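PDB 2PY6: methyltransferase FkbM from Methylobacillus flagellatus KT, which probably transfers a methyl group, presumably from S-adenosylmethionine, to a substrate that has not been established. Local coordinates for residues D162-V168 against L194-L198; A173-L177 against L376-T380; G234-G238 against N264-L268. All coordinates share one frame. Numbering follows the deposited sequence.

Contact 1 (D162-V168 against L194-L198). With EDO (1,2-ethanediol), chain C.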
# COMPACT_ATOMS: atom_id res chain seq x y z
N ASP A 162 20.17 -1.78 29.51
CA ASP A 162 19.56 -1.92 30.81
C ASP A 162 20.11 -0.87 31.73
O ASP A 162 21.24 -1.00 32.17
CB ASP A 162 19.86 -3.30 31.37
CG ASP A 162 19.19 -3.57 32.71
OD1 ASP A 162 18.54 -2.67 33.29
OD2 ASP A 162 19.38 -4.69 33.21
N TRP A 163 19.26 0.11 32.08
CA TRP A 163 19.68 1.20 32.94
C TRP A 163 19.31 0.98 34.39
O TRP A 163 19.45 1.89 35.19
CB TRP A 163 19.08 2.52 32.44
CG TRP A 163 19.58 2.92 31.07
CD1 TRP A 163 20.60 2.33 30.37
CD2 TRP A 163 19.18 4.05 30.30
NE1 TRP A 163 20.80 2.97 29.20
CE2 TRP A 163 19.95 4.04 29.13
CE3 TRP A 163 18.22 5.04 30.46
CZ2 TRP A 163 19.80 4.98 28.12
CZ3 TRP A 163 18.08 5.98 29.48
CH2 TRP A 163 18.86 5.95 28.33
N GLY A 164 18.89 -0.26 34.71
CA GLY A 164 18.45 -0.61 36.06
C GLY A 164 19.40 -0.26 37.18
O GLY A 164 19.02 0.46 38.11
N ALA A 165 20.62 -0.78 37.09
CA ALA A 165 21.68 -0.58 38.10
C ALA A 165 22.04 0.88 38.34
O ALA A 165 22.31 1.26 39.46
CB ALA A 165 22.91 -1.33 37.68
N ASP A 166 22.08 1.67 37.27
CA ASP A 166 22.32 3.13 37.34
C ASP A 166 21.27 3.80 38.18
O ASP A 166 21.57 4.69 38.99
CB ASP A 166 22.23 3.77 35.94
CG ASP A 166 23.48 3.54 35.11
OD1 ASP A 166 24.38 2.83 35.60
OD2 ASP A 166 23.55 4.08 33.96
N ILE A 167 20.02 3.39 37.98
CA ILE A 167 18.90 3.97 38.75
C ILE A 167 19.00 3.61 40.22
O ILE A 167 18.78 4.47 41.08
CB ILE A 167 17.51 3.58 38.18
CG1 ILE A 167 17.36 4.20 36.79
CG2 ILE A 167 16.41 4.10 39.09
CD1 ILE A 167 16.32 3.59 35.97
N VAL A 168 19.38 2.36 40.50
CA VAL A 168 19.53 1.87 41.87
C VAL A 168 20.62 2.64 42.63
O VAL A 168 20.52 2.77 43.84
CB VAL A 168 19.80 0.34 41.89
CG1 VAL A 168 20.17 -0.18 43.29
CG2 VAL A 168 18.61 -0.45 41.33
N LEU A 194 11.26 5.47 35.45
CA LEU A 194 12.22 4.79 36.30
C LEU A 194 11.75 3.37 36.59
O LEU A 194 12.56 2.46 36.64
CB LEU A 194 12.43 5.56 37.59
CG LEU A 194 12.90 7.02 37.47
CD1 LEU A 194 12.99 7.62 38.87
CD2 LEU A 194 14.23 7.21 36.72
N ASN A 195 10.46 3.17 36.78
CA ASN A 195 9.93 1.83 36.97
C ASN A 195 10.12 0.98 35.71
O ASN A 195 10.47 -0.18 35.83
CB ASN A 195 8.49 1.83 37.45
CG ASN A 195 8.36 2.32 38.88
OD1 ASN A 195 9.34 2.38 39.58
ND2 ASN A 195 7.17 2.71 39.28
N PHE A 196 9.92 1.54 34.51
CA PHE A 196 10.22 0.76 33.30
C PHE A 196 11.67 0.19 33.28
O PHE A 196 11.88 -1.00 33.03
CB PHE A 196 9.99 1.59 32.05
CG PHE A 196 10.65 0.99 30.83
CD1 PHE A 196 10.15 -0.16 30.27
CD2 PHE A 196 11.79 1.57 30.28
CE1 PHE A 196 10.76 -0.70 29.15
CE2 PHE A 196 12.40 1.04 29.17
CZ PHE A 196 11.88 -0.08 28.60
N HIS A 197 12.64 1.05 33.53
CA HIS A 197 14.05 0.67 33.59
C HIS A 197 14.34 -0.32 34.73
O HIS A 197 15.10 -1.24 34.55
CB HIS A 197 14.97 1.91 33.71
CG HIS A 197 14.91 2.83 32.52
ND1 HIS A 197 15.36 2.48 31.27
CD2 HIS A 197 14.44 4.10 32.41
CE1 HIS A 197 15.14 3.47 30.42
NE2 HIS A 197 14.58 4.47 31.09
N LEU A 198 13.72 -0.15 35.90
CA LEU A 198 13.97 -1.08 36.99
C LEU A 198 13.36 -2.48 36.75
O LEU A 198 13.94 -3.47 37.14
CB LEU A 198 13.44 -0.53 38.32
CG LEU A 198 14.16 0.68 38.90
CD1 LEU A 198 13.37 1.27 40.04
CD2 LEU A 198 15.55 0.33 39.34
C1 EDO C . 16.01 -1.92 31.61
O1 EDO C . 14.77 -2.58 31.72
C2 EDO C . 15.98 -0.91 30.47
O2 EDO C . 16.58 0.33 30.90
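Helix 164-169 is led in by an Asx turn: Asp-162 OD1 accepts a hydrogen bond from Gly-164 N (2.8 Å), while OD2 is salt-bridged to Arg-148. Trp-163 holds the N-cap position. The six-membered ring of its indole lies near parallel to the His-197 ring (22°, centroids 4.9 Å apart), but slid so far that the rings barely overlap. An ethanediol, probably from the crystallisation liquor, links the two residues, its O2 accepting from Trp-163 N (2.9 Å) and meeting His-197 ND1 in a very short 2.5 Å hydrogen bond. Gly-164 marks the closest backbone approach, its CA 4.6 Å from Leu-198 CA; a CB there would collide with Asp-162 OD1, so glycine suits the Asx turn. Ile-167 then reaches across to Leu-194 (CD1 to CD2, 4.2 Å), and Val-168 CG2 meets Leu-198 CD2 at 3.7 Å. With segment axes 9.0 Å apart and N-to-C directions 123° apart, this is helix-helix packing, apolar at Ile-167 and Val-168, aromatic at Trp-163 and His-197, within consecutive helices 164-169, 171-180 and 184-199.

Contact 2 (A173-L177 against L376-T380)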
# COMPACT_ATOMS: atom_id res chain seq x y z
N ALA A 173 18.67 10.98 44.76
CA ALA A 173 18.68 12.07 43.78
C ALA A 173 17.39 12.05 42.92
O ALA A 173 16.83 13.10 42.59
CB ALA A 173 19.89 11.97 42.90
N PHE A 174 16.92 10.86 42.55
CA PHE A 174 15.63 10.78 41.86
C PHE A 174 14.44 11.20 42.75
O PHE A 174 13.50 11.80 42.26
CB PHE A 174 15.40 9.41 41.24
CG PHE A 174 16.20 9.16 39.99
CD1 PHE A 174 15.99 9.95 38.88
CD2 PHE A 174 17.08 8.11 39.90
CE1 PHE A 174 16.70 9.72 37.72
CE2 PHE A 174 17.78 7.88 38.77
CZ PHE A 174 17.60 8.70 37.67
N GLN A 175 14.47 10.86 44.03
CA GLN A 175 13.42 11.30 44.96
C GLN A 175 13.43 12.82 45.09
O GLN A 175 12.37 13.45 45.20
CB GLN A 175 13.61 10.64 46.32
CG GLN A 175 13.46 9.14 46.26
CD GLN A 175 13.55 8.50 47.63
OE1 GLN A 175 14.60 8.55 48.29
NE2 GLN A 175 12.46 7.88 48.06
N THR A 176 14.63 13.40 45.11
CA THR A 176 14.81 14.85 45.13
C THR A 176 14.26 15.49 43.84
O THR A 176 13.61 16.51 43.91
CB THR A 176 16.28 15.26 45.40
OG1 THR A 176 16.67 14.78 46.68
CG2 THR A 176 16.44 16.76 45.37
N LEU A 177 14.53 14.91 42.67
CA LEU A 177 13.92 15.40 41.43
C LEU A 177 12.38 15.35 41.53
O LEU A 177 11.71 16.31 41.18
CB LEU A 177 14.40 14.60 40.23
CG LEU A 177 13.90 14.98 38.84
CD1 LEU A 177 14.14 16.45 38.57
CD2 LEU A 177 14.58 14.13 37.77
N LEU A 376 18.18 12.90 33.24
CA LEU A 376 17.12 13.53 34.02
C LEU A 376 17.70 14.30 35.19
O LEU A 376 17.25 15.42 35.49
CB LEU A 376 16.11 12.49 34.51
CG LEU A 376 15.11 11.96 33.47
CD1 LEU A 376 14.52 10.65 33.93
CD2 LEU A 376 14.01 13.01 33.23
N LEU A 377 18.73 13.75 35.81
CA LEU A 377 19.36 14.43 36.93
C LEU A 377 20.38 15.45 36.46
O LEU A 377 20.35 16.58 36.87
CB LEU A 377 20.05 13.40 37.84
CG LEU A 377 19.10 12.41 38.50
CD1 LEU A 377 19.88 11.27 39.10
CD2 LEU A 377 18.24 13.11 39.54
N ASP A 378 21.27 15.05 35.57
CA ASP A 378 22.36 15.93 35.12
C ASP A 378 21.95 17.21 34.41
O ASP A 378 22.49 18.25 34.69
CB ASP A 378 23.30 15.14 34.23
CG ASP A 378 24.09 14.07 35.02
OD1 ASP A 378 23.96 13.98 36.26
OD2 ASP A 378 24.84 13.31 34.37
N LEU A 379 21.02 17.11 33.49
CA LEU A 379 20.55 18.25 32.75
C LEU A 379 19.77 19.20 33.66
O LEU A 379 19.98 20.39 33.60
CB LEU A 379 19.69 17.81 31.56
CG LEU A 379 20.34 16.85 30.55
CD1 LEU A 379 19.34 16.44 29.51
CD2 LEU A 379 21.54 17.46 29.85
N THR A 380 18.88 18.67 34.50
CA THR A 380 18.09 19.48 35.43
C THR A 380 19.01 20.21 36.41
O THR A 380 18.87 21.44 36.62
CB THR A 380 17.09 18.60 36.22
OG1 THR A 380 16.17 17.96 35.33
CG2 THR A 380 16.27 19.43 37.15
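This is a buried, predominantly apolar helix-helix contact, with no hydrogen bond between the segments, that joins helix 171-180 to helix 375-386, which follows strand 364-368 of the seven-stranded sheet. The segment axes cross at 58° and pass 10.6 Å apart, a spacing bridged by side chains. Leu-377 is the principal wedge. Its CD1 sits over one face of the Phe-174 ring, 3.8 Å from the ring centroid, a CH-pi contact, and also touches Ala-173 CB (3.9 Å). At the edge of the same ring lies Leu-376 CB, 4.3 Å from Phe-174 CE1. One turn further on, Leu-177 points into the interface, its CD2 4.0 Å from Leu-376 CB and its CD1 3.9 Å from Thr-380 CG2. The hydroxyl of Thr-380 is turned back to its own helix, OG1 donating to Leu-376 O (2.8 Å). On the sheet side, Leu-376 touches Leu-394 and Thr-380 touches Ile-392 of strand 392-396. A helix flanking the sheet of a Rossmann-like methyltransferase fold is thereby packed against an additional helical layer.

Contact 3 (G234-G238 against N264-L268)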
# COMPACT_ATOMS: atom_id res chain seq x y z
N GLY A 234 18.95 20.45 17.04
CA GLY A 234 18.77 19.10 16.51
C GLY A 234 17.52 19.16 15.62
O GLY A 234 16.55 18.45 15.86
N ALA A 235 17.54 20.03 14.62
CA ALA A 235 16.36 20.29 13.75
C ALA A 235 15.92 19.14 12.85
O ALA A 235 14.78 19.16 12.40
CB ALA A 235 16.53 21.56 12.96
N SER A 236 16.80 18.15 12.64
CA SER A 236 16.58 16.94 11.84
C SER A 236 15.93 17.18 10.48
O SER A 236 16.57 17.69 9.58
CB SER A 236 15.81 15.88 12.65
OG SER A 236 16.54 15.56 13.80
N ILE A 237 14.64 16.86 10.40
CA ILE A 237 13.90 16.92 9.17
C ILE A 237 12.84 18.03 9.19
O ILE A 237 12.00 18.10 8.30
CB ILE A 237 13.34 15.49 8.81
CG1 ILE A 237 12.29 15.01 9.79
CG2 ILE A 237 14.49 14.49 8.81
CD1 ILE A 237 11.66 13.70 9.37
N GLY A 238 12.91 18.90 10.22
CA GLY A 238 12.07 20.10 10.27
C GLY A 238 10.73 20.02 10.95
O GLY A 238 9.96 20.97 10.85
N ASN A 264 20.42 15.40 6.67
CA ASN A 264 19.34 16.16 7.29
C ASN A 264 19.31 17.59 6.76
O ASN A 264 18.25 18.13 6.52
CB ASN A 264 19.47 16.14 8.81
CG ASN A 264 19.01 14.84 9.41
OD1 ASN A 264 18.27 14.09 8.78
ND2 ASN A 264 19.43 14.57 10.65
N LEU A 265 20.48 18.19 6.58
CA LEU A 265 20.58 19.52 6.01
C LEU A 265 20.03 19.56 4.56
O LEU A 265 19.45 20.57 4.17
CB LEU A 265 22.00 20.02 6.09
CG LEU A 265 22.55 20.43 7.46
CD1 LEU A 265 24.05 20.61 7.38
CD2 LEU A 265 21.91 21.72 7.90
N GLN A 266 20.20 18.50 3.78
CA GLN A 266 19.57 18.43 2.43
C GLN A 266 18.03 18.49 2.56
O GLN A 266 17.38 19.20 1.84
CB GLN A 266 19.99 17.15 1.68
CG GLN A 266 21.48 17.11 1.31
CD GLN A 266 21.92 15.77 0.73
OE1 GLN A 266 21.15 15.10 0.04
NE2 GLN A 266 23.17 15.37 1.00
N THR A 267 17.50 17.73 3.51
CA THR A 267 16.08 17.67 3.79
C THR A 267 15.53 19.01 4.25
O THR A 267 14.42 19.39 3.87
CB THR A 267 15.81 16.58 4.86
OG1 THR A 267 16.17 15.31 4.31
CG2 THR A 267 14.33 16.55 5.30
N LEU A 268 16.28 19.72 5.07
CA LEU A 268 15.85 21.03 5.55
C LEU A 268 15.80 22.04 4.45
O LEU A 268 15.04 23.00 4.57
CB LEU A 268 16.75 21.56 6.67
CG LEU A 268 16.60 20.76 7.94
CD1 LEU A 268 17.65 21.27 8.92
CD2 LEU A 268 15.19 20.87 8.51
O HOH W 1 17.76 13.10 12.61
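Rossmann-like methyltransferases typically carry a glycine-rich loop after their first central strand, where relatives bind S-adenosylmethionine, and residues 234-238, between strand 229-233 and helix 239-248, occupy that position. No cofactor is bound here; a diethylene glycol, probably from the crystallisation liquor, is hydrogen-bonded to Ile-237 O. The loop shape is set by backbone bonding: a type II' turn runs from Ala-235 to Gly-238, closed by Gly-238 N to Ala-235 O (2.9 Å). At its phi of 90°, Gly-238 could carry a side chain only by pressing against the preceding carbonyl, and a CB there would also crowd Leu-268 CD2. Van der Waals packing joins the turn to helix 262-274. Leu-268 reaches under the loop, with CD2 3.5 Å from Gly-238 N and CD1 4.2 Å from Ala-235 CB; Ile-237 CB meets Thr-267 CG2 at 3.8 Å, and Ser-236 O rests 3.4 Å from Asn-264 CB. Polar links are indirect. Glu-259, just after strand 254-258, accepts from both Ser-236 N and Asn-264 ND2, and one water bridges the segments, accepting from Asn-264 ND2 (3.0 Å) and donating to Ser-236 OG (3.0 Å).

How the contacts relate
The three contacts show how closures in one chain can interlock or stay apart. Contact 1 opens first, at 162-168; helix 171-180 then provides the first half of contact 2, before 194-198 closes the short helical excursion of contact 1. The two therefore cross, and they also touch physically, Phe-174 CE1 lying 3.7 Å from Leu-194 CD2. Contact 2 stays open for almost 200 residues, through most of the methyltransferase fold, until 376-380 ties that fold to the preceding helices. Contact 3 opens and closes within this span, joining neighbouring strand-to-helix units. Its centre lies about 31 Å from that of contact 2 and about 33 Å from that of contact 1.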